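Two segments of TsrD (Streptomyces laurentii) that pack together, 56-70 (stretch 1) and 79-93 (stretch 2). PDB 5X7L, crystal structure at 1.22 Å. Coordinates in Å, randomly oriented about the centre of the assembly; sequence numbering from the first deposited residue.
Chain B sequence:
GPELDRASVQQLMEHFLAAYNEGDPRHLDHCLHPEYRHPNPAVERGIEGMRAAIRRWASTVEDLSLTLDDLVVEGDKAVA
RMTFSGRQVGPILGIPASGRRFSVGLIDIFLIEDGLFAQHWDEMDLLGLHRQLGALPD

Stretch 1 56-70: RWASTVEDLSLTLDD
Stretch 2 (79-93) VARMTFSGRQVGPIL

The antiparallel ladder between the two stretches slips register by one residue twice, and the pairing resumes after each slip. The first bulge lies between the pairs Glu 62–Arg 87 and Ser 65–Ser 85, where the chain turns a corner: Asp 63 takes phi/psi 54/41, and Gly 86 (161/-165) fits opposite Leu 64, CA to CA 4.4 Å. An ideal CB on Gly 86 would sit 2.4 Å from Val 61 CG1, so the bare backbone is what fits here. At the second bulge Asp 69, at -88/-36, lets two successive amides share one carbonyl: Asp 69 N and Asp 70 N donate to Arg 81 O at 2.7 and 3.2 Å.

Between the bulges the register is regular. Ser 65 pairs with Ser 85 and Thr 67 with Thr 83 through reciprocal N-to-O bonds of 2.9 and 3.0 Å respectively; Leu 66–Phe 84 and Leu 68–Met 82 are the non-hydrogen-bonded pairs. The rule here is alternation: hydrogen-bonded pairs put polar side chains on one face, the pairs between them apolar ones on the other. The axes run at 140°, 4.5 Å apart at closest.

Leu 66, Leu 68, Met 82 (selenomethionine) and Phe 84 form an apolar patch on one face. Leu 66 and Leu 68 are both t,p; Leu 68 CD1 reaches Ala 80 CB at 3.7 Å. Phe 84 (chi1 t) turns its edge to the face of Trp 57 (chi1 m), planes at 75°, Phe 84 CZ to Trp 57 CE3 3.6 Å, tying helix 56-60 to the sheet.

On the polar face, Thr 83 OG1 (chi1 m) donates at 2.7 Å to OD2 of Asp 69, whose CA-to-CB bond points toward stretch 2. Asp 69 OD2 lies 4.0 Å from Arg 81 NH1, a long salt bridge of charge alone, since the oxygen is well out of the guanidinium plane; a water lies 3.0 Å from Asp 69 OD2 and accepts from Arg 81 NH1 at 2.9 Å.

Where the helix ends, Thr 60 O accepts from Val 89 N (2.8 Å) and Gly 90 N (3.1 Å).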

ATOM      1  N   ARG B  56      11.819  18.509   3.852  1.00 18.92           N
ATOM      2  CA  ARG B  56      11.159  18.255   5.133  1.00 19.65           C
ATOM      3  C   ARG B  56      11.704  16.999   5.807  1.00 19.67           C
ATOM      4  O   ARG B  56      12.021  17.018   6.998  1.00 20.46           O
ATOM      5  CB  ARG B  56       9.643  18.136   4.952  1.00 20.71           C
ATOM      6  CG  ARG B  56       8.900  17.731   6.217  1.00 22.57           C
ATOM      7  CD  ARG B  56       7.390  17.793   6.035  1.00 23.63           C
ATOM      8  NE  ARG B  56       6.930  16.989   4.903  1.00 26.16           N
ATOM      9  CZ  ARG B  56       6.771  15.667   4.920  1.00 29.04           C
ATOM     10  NH1 ARG B  56       7.038  14.964   6.017  1.00 30.23           N
ATOM     11  NH2 ARG B  56       6.344  15.043   3.829  1.00 30.29           N
ATOM     12  N   TRP B  57      11.809  15.909   5.055  1.00 20.03           N
ATOM     13  CA  TRP B  57      12.335  14.666   5.617  1.00 19.88           C
ATOM     14  C   TRP B  57      13.785  14.824   6.069  1.00 22.63           C
ATOM     15  O   TRP B  57      14.177  14.287   7.103  1.00 22.24           O
ATOM     16  CB  TRP B  57      12.240  13.520   4.615  1.00 21.12           C
ATOM     17  CG  TRP B  57      10.850  13.040   4.342  1.00 19.86           C
ATOM     18  CD1 TRP B  57      10.218  13.023   3.136  1.00 20.48           C
ATOM     19  CD2 TRP B  57       9.922  12.489   5.288  1.00 19.93           C
ATOM     20  NE1 TRP B  57       8.955  12.502   3.267  1.00 21.07           N
ATOM     21  CE2 TRP B  57       8.748  12.167   4.579  1.00 20.83           C
ATOM     22  CE3 TRP B  57       9.969  12.243   6.666  1.00 20.68           C
ATOM     23  CZ2 TRP B  57       7.629  11.606   5.199  1.00 20.42           C
ATOM     24  CZ3 TRP B  57       8.855  11.686   7.281  1.00 20.35           C
ATOM     25  CH2 TRP B  57       7.701  11.375   6.547  1.00 20.77           C
ATOM     26  N   ALA B  58      14.570  15.569   5.294  1.00 21.52           N
ATOM     27  CA  ALA B  58      15.977  15.807   5.620  1.00 25.23           C
ATOM     28  C   ALA B  58      16.140  16.543   6.949  1.00 25.33           C
ATOM     29  O   ALA B  58      17.169  16.408   7.616  1.00 27.41           O
ATOM     30  CB  ALA B  58      16.657  16.584   4.501  1.00 23.81           C
ATOM     31  N   SER B  59      15.124  17.315   7.331  1.00 25.41           N
ATOM     32  CA  SER B  59      15.168  18.089   8.569  1.00 25.55           C
ATOM     33  C   SER B  59      14.513  17.386   9.762  1.00 23.67           C
ATOM     34  O   SER B  59      14.838  17.694  10.908  1.00 26.51           O
ATOM     35  CB  SER B  59      14.508  19.454   8.356  1.00 28.48           C
ATOM     36  OG  SER B  59      13.123  19.321   8.094  1.00 30.90           O
ATOM     37  N   THR B  60      13.603  16.448   9.503  1.00 19.55           N
ATOM     38  CA  THR B  60      12.834  15.821  10.584  1.00 17.55           C
ATOM     39  C   THR B  60      13.240  14.376  10.892  1.00 15.60           C
ATOM     40  O   THR B  60      12.787  13.806  11.886  1.00 15.76           O
ATOM     41  CB  THR B  60      11.326  15.851  10.276  1.00 17.01           C
ATOM     42  OG1 THR B  60      11.068  15.125   9.068  1.00 17.02           O
ATOM     43  CG2 THR B  60      10.838  17.288  10.125  1.00 18.49           C
ATOM     44  N   VAL B  61      14.081  13.793  10.041  1.00 15.18           N
ATOM     45  CA  VAL B  61      14.541  12.422  10.221  1.00 15.26           C
ATOM     46  C   VAL B  61      16.062  12.372  10.137  1.00 14.81           C
ATOM     47  O   VAL B  61      16.658  12.909   9.204  1.00 17.53           O
ATOM     48  CB  VAL B  61      13.941  11.478   9.161  1.00 14.84           C
ATOM     49  CG1 VAL B  61      14.491  10.062   9.316  1.00 14.73           C
ATOM     50  CG2 VAL B  61      12.424  11.469   9.259  1.00 15.75           C
ATOM     51  N   GLU B  62      16.685  11.741  11.127  1.00 13.96           N
ATOM     52  CA  GLU B  62      18.111  11.438  11.073  1.00 14.47           C
ATOM     53  C   GLU B  62      18.303   9.983  10.663  1.00 13.04           C
ATOM     54  O   GLU B  62      17.443   9.144  10.924  1.00 13.43           O
ATOM     55  CB  GLU B  62      18.776  11.720  12.419  1.00 16.43           C
ATOM     56  CG  GLU B  62      18.953  13.211  12.678  1.00 19.68           C
ATOM     57  CD  GLU B  62      19.512  13.537  14.051  1.00 23.20           C
ATOM     58  OE1 GLU B  62      19.760  12.610  14.849  1.00 24.22           O
ATOM     59  OE2 GLU B  62      19.697  14.738  14.339  1.00 25.41           O
ATOM     60  N   ASP B  63      19.434   9.691  10.022  1.00 12.90           N
ATOM     61  CA  ASP B  63      19.741   8.341   9.546  1.00 12.48           C
ATOM     62  C   ASP B  63      18.617   7.793   8.667  1.00 12.15           C
ATOM     63  O   ASP B  63      18.246   6.626   8.766  1.00 12.95           O
ATOM     64  CB  ASP B  63      20.003   7.395  10.727  1.00 13.67           C
ATOM     65  CG  ASP B  63      20.531   6.041  10.287  1.00 13.28           C
ATOM     66  OD1 ASP B  63      21.340   5.995   9.336  1.00 14.26           O
ATOM     67  OD2 ASP B  63      20.125   5.020  10.876  1.00 13.42           O
ATOM     68  N   LEU B  64      18.077   8.647   7.805  1.00 12.37           N
ATOM     69  CA  LEU B  64      16.992   8.247   6.925  1.00 12.56           C
ATOM     70  C   LEU B  64      17.457   7.135   5.994  1.00 12.44           C
ATOM     71  O   LEU B  64      18.538   7.218   5.402  1.00 13.14           O
ATOM     72  CB  LEU B  64      16.491   9.443   6.113  1.00 12.96           C
ATOM     73  CG  LEU B  64      15.224   9.229   5.276  1.00 13.52           C
ATOM     74  CD1 LEU B  64      14.476  10.540   5.123  1.00 15.02           C
ATOM     75  CD2 LEU B  64      15.535   8.635   3.906  1.00 14.87           C
ATOM     76  N   SER B  65      16.642   6.095   5.874  1.00 12.02           N
ATOM     77  CA  SER B  65      16.887   5.042   4.900  1.00 12.45           C
ATOM     78  C   SER B  65      15.601   4.683   4.174  1.00 12.13           C
ATOM     79  O   SER B  65      14.572   4.423   4.801  1.00 13.44           O
ATOM     80  CB  SER B  65      17.472   3.798   5.570  1.00 14.00           C
ATOM     81  OG  SER B  65      17.675   2.761   4.624  1.00 15.55           O
ATOM     82  N   LEU B  66      15.674   4.674   2.849  1.00 12.01           N
ATOM     83  CA  LEU B  66      14.567   4.250   2.007  1.00 11.44           C
ATOM     84  C   LEU B  66      15.095   3.173   1.081  1.00 11.67           C
ATOM     85  O   LEU B  66      16.007   3.423   0.288  1.00 12.91           O
ATOM     86  CB  LEU B  66      14.006   5.426   1.202  1.00 11.46           C
ATOM     87  CG  LEU B  66      12.752   5.139   0.367  1.00 11.43           C
ATOM     88  CD1 LEU B  66      11.571   4.797   1.264  1.00 12.05           C
ATOM     89  CD2 LEU B  66      12.427   6.324  -0.530  1.00 12.65           C
ATOM     90  N   THR B  67      14.543   1.971   1.201  1.00 12.33           N
ATOM     91  CA  THR B  67      15.024   0.843   0.417  1.00 13.27           C
ATOM     92  C   THR B  67      13.888   0.190  -0.356  1.00 12.15           C
ATOM     93  O   THR B  67      12.723   0.240   0.050  1.00 12.77           O
ATOM     94  CB  THR B  67      15.730  -0.198   1.303  1.00 15.27           C
ATOM     95  OG1 THR B  67      14.849  -0.611   2.350  1.00 16.49           O
ATOM     96  CG2 THR B  67      17.002   0.393   1.909  1.00 17.63           C
ATOM     97  N   LEU B  68      14.252  -0.400  -1.488  1.00 12.52           N
ATOM     98  CA  LEU B  68      13.301  -1.004  -2.403  1.00 12.14           C
ATOM     99  C   LEU B  68      13.185  -2.504  -2.149  1.00 12.08           C
ATOM    100  O   LEU B  68      14.149  -3.249  -2.330  1.00 14.70           O
ATOM    101  CB  LEU B  68      13.736  -0.738  -3.843  1.00 13.15           C
ATOM    102  CG  LEU B  68      12.781  -1.186  -4.947  1.00 13.56           C
ATOM    103  CD1 LEU B  68      11.440  -0.480  -4.849  1.00 13.02           C
ATOM    104  CD2 LEU B  68      13.427  -0.920  -6.295  1.00 15.83           C
ATOM    105  N   ASP B  69      12.005  -2.932  -1.718  1.00 11.87           N
ATOM    106  CA  ASP B  69      11.742  -4.341  -1.431  1.00 12.42           C
ATOM    107  C   ASP B  69      11.261  -5.100  -2.657  1.00 12.36           C
ATOM    108  O   ASP B  69      11.565  -6.279  -2.819  1.00 13.71           O
ATOM    109  CB  ASP B  69      10.702  -4.467  -0.320  1.00 13.75           C
ATOM    110  CG  ASP B  69      11.176  -3.872   0.984  1.00 14.64           C
ATOM    111  OD1 ASP B  69      12.253  -4.279   1.466  1.00 17.42           O
ATOM    112  OD2 ASP B  69      10.471  -2.996   1.527  1.00 14.87           O
ATOM    113  N   ASP B  70      10.482  -4.435  -3.502  1.00 11.77           N
ATOM    114  CA  ASP B  70       9.979  -5.060  -4.719  1.00 11.67           C
ATOM    115  C   ASP B  70       9.570  -3.979  -5.706  1.00 11.58           C
ATOM    116  O   ASP B  70       9.209  -2.868  -5.312  1.00 12.62           O
ATOM    117  CB  ASP B  70       8.793  -5.986  -4.403  1.00 12.87           C
ATOM    118  CG  ASP B  70       8.528  -7.013  -5.499  1.00 14.01           C
ATOM    119  OD1 ASP B  70       9.339  -7.135  -6.442  1.00 14.82           O
ATOM    120  OD2 ASP B  70       7.497  -7.714  -5.413  1.00 14.90           O
ATOM    121  N   VAL B  79       5.123  -0.019  -9.664  1.00 11.13           N
ATOM    122  CA  VAL B  79       4.763  -0.221  -8.267  1.00 10.70           C
ATOM    123  C   VAL B  79       6.016  -0.518  -7.463  1.00 10.12           C
ATOM    124  O   VAL B  79       6.721  -1.484  -7.748  1.00 11.44           O
ATOM    125  CB  VAL B  79       3.773  -1.384  -8.094  1.00 10.83           C
ATOM    126  CG1 VAL B  79       3.381  -1.522  -6.628  1.00 11.49           C
ATOM    127  CG2 VAL B  79       2.550  -1.169  -8.975  1.00 11.98           C
ATOM    128  N   ALA B  80       6.291   0.324  -6.470  1.00 10.23           N
ATOM    129  CA  ALA B  80       7.458   0.160  -5.611  1.00 10.65           C
ATOM    130  C   ALA B  80       7.018  -0.125  -4.181  1.00 10.58           C
ATOM    131  O   ALA B  80       6.356   0.705  -3.555  1.00 11.18           O
ATOM    132  CB  ALA B  80       8.328   1.409  -5.660  1.00 11.41           C
ATOM    133  N   ARG B  81       7.366  -1.308  -3.681  1.00 10.50           N
ATOM    134  CA  ARG B  81       7.195  -1.615  -2.267  1.00 10.46           C
ATOM    135  C   ARG B  81       8.505  -1.283  -1.573  1.00 10.36           C
ATOM    136  O   ARG B  81       9.565  -1.759  -1.986  1.00 11.10           O
ATOM    137  CB  ARG B  81       6.830  -3.085  -2.052  1.00 11.25           C
ATOM    138  CG  ARG B  81       6.639  -3.436  -0.583  1.00 11.67           C
ATOM    139  CD  ARG B  81       5.951  -4.767  -0.372  1.00 12.64           C
ATOM    140  NE  ARG B  81       6.739  -5.907  -0.836  1.00 13.02           N
ATOM    141  CZ  ARG B  81       7.686  -6.517  -0.127  1.00 14.21           C
ATOM    142  NH1 ARG B  81       8.004  -6.089   1.092  1.00 15.36           N
ATOM    143  NH2 ARG B  81       8.327  -7.563  -0.639  1.00 15.48           N
HETATM  144  N   MSE B  82       8.435  -0.465  -0.525  1.00 10.80           N
HETATM  145  CA  MSE B  82       9.631   0.086   0.107  1.00 10.44           C
HETATM  146  C   MSE B  82       9.551   0.015   1.615  1.00 10.99           C
HETATM  147  O   MSE B  82       8.474  -0.174   2.193  1.00 11.17           O
HETATM  148  CB  MSE B  82       9.831   1.539  -0.338  1.00 11.29           C
HETATM  149  CG  MSE B  82      10.154   1.641  -1.825  1.00 12.03           C
HETATM  150 SE   MSE B  82      10.184   3.477  -2.484  0.77 13.34          SE
HETATM  151  CE  MSE B  82       8.259   3.739  -2.603  1.00 14.36           C
ATOM    152  N   THR B  83      10.715   0.159   2.244  1.00 11.39           N
ATOM    153  CA  THR B  83      10.841   0.263   3.691  1.00 11.53           C
ATOM    154  C   THR B  83      11.492   1.606   4.012  1.00 11.01           C
ATOM    155  O   THR B  83      12.514   1.965   3.425  1.00 11.74           O
ATOM    156  CB  THR B  83      11.679  -0.892   4.268  1.00 12.65           C
ATOM    157  OG1 THR B  83      11.009  -2.130   4.016  1.00 13.60           O
ATOM    158  CG2 THR B  83      11.862  -0.732   5.770  1.00 14.17           C
ATOM    159  N   PHE B  84      10.891   2.330   4.951  1.00 11.33           N
ATOM    160  CA  PHE B  84      11.286   3.689   5.310  1.00 11.26           C
ATOM    161  C   PHE B  84      11.629   3.705   6.793  1.00 11.01           C
ATOM    162  O   PHE B  84      10.787   3.360   7.628  1.00 11.64           O
ATOM    163  CB  PHE B  84      10.124   4.633   4.992  1.00 12.33           C
ATOM    164  CG  PHE B  84      10.356   6.071   5.361  1.00 14.38           C
ATOM    165  CD1 PHE B  84      11.475   6.755   4.914  1.00 15.91           C
ATOM    166  CD2 PHE B  84       9.407   6.760   6.106  1.00 16.30           C
ATOM    167  CE1 PHE B  84      11.658   8.090   5.236  1.00 18.07           C
ATOM    168  CE2 PHE B  84       9.585   8.093   6.428  1.00 17.51           C
ATOM    169  CZ  PHE B  84      10.712   8.758   5.995  1.00 18.02           C
ATOM    170  N   SER B  85      12.863   4.076   7.122  1.00 11.51           N
ATOM    171  CA  SER B  85      13.316   4.033   8.509  1.00 11.63           C
ATOM    172  C   SER B  85      14.203   5.223   8.837  1.00 11.32           C
ATOM    173  O   SER B  85      14.690   5.922   7.946  1.00 11.79           O
ATOM    174  CB  SER B  85      14.067   2.728   8.796  1.00 12.40           C
ATOM    175  OG  SER B  85      15.262   2.648   8.041  1.00 13.12           O
ATOM    176  N   GLY B  86      14.423   5.429  10.129  1.00 11.22           N
ATOM    177  CA  GLY B  86      15.252   6.524  10.604  1.00 11.51           C
ATOM    178  C   GLY B  86      14.971   6.822  12.056  1.00 11.72           C
ATOM    179  O   GLY B  86      14.355   6.014  12.754  1.00 12.15           O
ATOM    180  N   ARG B  87      15.433   7.982  12.506  1.00 12.24           N
ATOM    181  CA  ARG B  87      15.147   8.465  13.849  1.00 12.45           C
ATOM    182  C   ARG B  87      14.410   9.789  13.740  1.00 12.56           C
ATOM    183  O   ARG B  87      14.873  10.706  13.062  1.00 12.92           O
ATOM    184  CB  ARG B  87      16.425   8.646  14.673  1.00 13.27           C
ATOM    185  CG  ARG B  87      16.131   8.991  16.126  1.00 13.41           C
ATOM    186  CD  ARG B  87      17.388   9.111  16.967  1.00 15.14           C
ATOM    187  NE  ARG B  87      18.118   7.850  17.078  1.00 15.22           N
ATOM    188  CZ  ARG B  87      17.815   6.861  17.915  1.00 15.09           C
ATOM    189  NH1 ARG B  87      16.772   6.956  18.737  1.00 15.20           N
ATOM    190  NH2 ARG B  87      18.567   5.764  17.931  1.00 15.99           N
ATOM    191  N   GLN B  88      13.266   9.887  14.409  1.00 13.07           N
ATOM    192  CA  GLN B  88      12.469  11.106  14.363  1.00 13.58           C
ATOM    193  C   GLN B  88      13.072  12.202  15.234  1.00 14.31           C
ATOM    194  O   GLN B  88      13.177  12.039  16.448  1.00 15.19           O
ATOM    195  CB  GLN B  88      11.037  10.849  14.824  1.00 14.87           C
ATOM    196  CG  GLN B  88      10.212  12.128  14.817  1.00 15.26           C
ATOM    197  CD  GLN B  88       8.846  11.983  15.454  1.00 13.82           C
ATOM    198  OE1 GLN B  88       8.646  11.164  16.356  1.00 14.94           O
ATOM    199  NE2 GLN B  88       7.899  12.803  15.005  1.00 14.55           N
ATOM    200  N   VAL B  89      13.439  13.324  14.618  1.00 14.69           N
ATOM    201  CA  VAL B  89      13.959  14.474  15.366  1.00 15.82           C
ATOM    202  C   VAL B  89      13.148  15.757  15.141  1.00 16.80           C
ATOM    203  O   VAL B  89      13.445  16.789  15.739  1.00 18.73           O
ATOM    204  CB  VAL B  89      15.448  14.734  15.037  1.00 17.46           C
ATOM    205  CG1 VAL B  89      16.290  13.523  15.429  1.00 18.12           C
ATOM    206  CG2 VAL B  89      15.638  15.087  13.565  1.00 17.98           C
ATOM    207  N   GLY B  90      12.133  15.688  14.284  1.00 16.16           N
ATOM    208  CA  GLY B  90      11.209  16.796  14.073  1.00 16.85           C
ATOM    209  C   GLY B  90       9.802  16.252  13.920  1.00 17.23           C
ATOM    210  O   GLY B  90       9.618  15.039  13.857  1.00 17.45           O
ATOM    211  N   PRO B  91       8.793  17.139  13.863  1.00 18.27           N
ATOM    212  CA  PRO B  91       7.412  16.674  13.717  1.00 18.09           C
ATOM    213  C   PRO B  91       7.204  15.899  12.422  1.00 17.82           C
ATOM    214  O   PRO B  91       7.703  16.308  11.372  1.00 19.27           O
ATOM    215  CB  PRO B  91       6.597  17.973  13.702  1.00 19.89           C
ATOM    216  CG  PRO B  91       7.479  18.991  14.341  1.00 20.91           C
ATOM    217  CD  PRO B  91       8.873  18.606  13.955  1.00 19.27           C
ATOM    218  N   ILE B  92       6.488  14.784  12.509  1.00 16.92           N
ATOM    219  CA  ILE B  92       6.168  13.971  11.342  1.00 17.77           C
ATOM    220  C   ILE B  92       4.668  13.720  11.307  1.00 18.91           C
ATOM    221  O   ILE B  92       4.135  13.041  12.184  1.00 19.74           O
ATOM    222  CB  ILE B  92       6.905  12.615  11.361  1.00 17.81           C
ATOM    223  CG1 ILE B  92       8.418  12.821  11.240  1.00 18.02           C
ATOM    224  CG2 ILE B  92       6.393  11.716  10.236  1.00 18.32           C
ATOM    225  CD1 ILE B  92       9.229  11.556  11.434  1.00 18.04           C
ATOM    226  N   LEU B  93       3.996  14.274  10.299  1.00 21.19           N
ATOM    227  CA  LEU B  93       2.572  14.026  10.066  1.00 23.82           C
ATOM    228  C   LEU B  93       1.725  14.189  11.331  1.00 24.62           C
ATOM    229  O   LEU B  93       0.876  13.351  11.636  1.00 26.54           O
ATOM    230  CB  LEU B  93       2.375  12.626   9.475  1.00 26.13           C
ATOM    231  CG  LEU B  93       3.172  12.333   8.199  1.00 27.03           C
ATOM    232  CD1 LEU B  93       3.063  10.863   7.827  1.00 27.19           C
ATOM    233  CD2 LEU B  93       2.716  13.216   7.043  1.00 27.49           C
TER
HETATM  234  O   HOH W   1       8.282  15.292   8.534  1.00 21.39           O
HETATM  235  O   HOH W   2      17.524   4.021   9.101  1.00 13.50           O
HETATM  236  O   HOH W   3      14.839   1.450   5.194  1.00 26.01           O
HETATM  237  O   HOH W   4       7.752  -3.568   2.558  1.00 17.64           O
HETATM  238  O   HOH W   5       6.355  -7.674  -2.982  1.00 15.40           O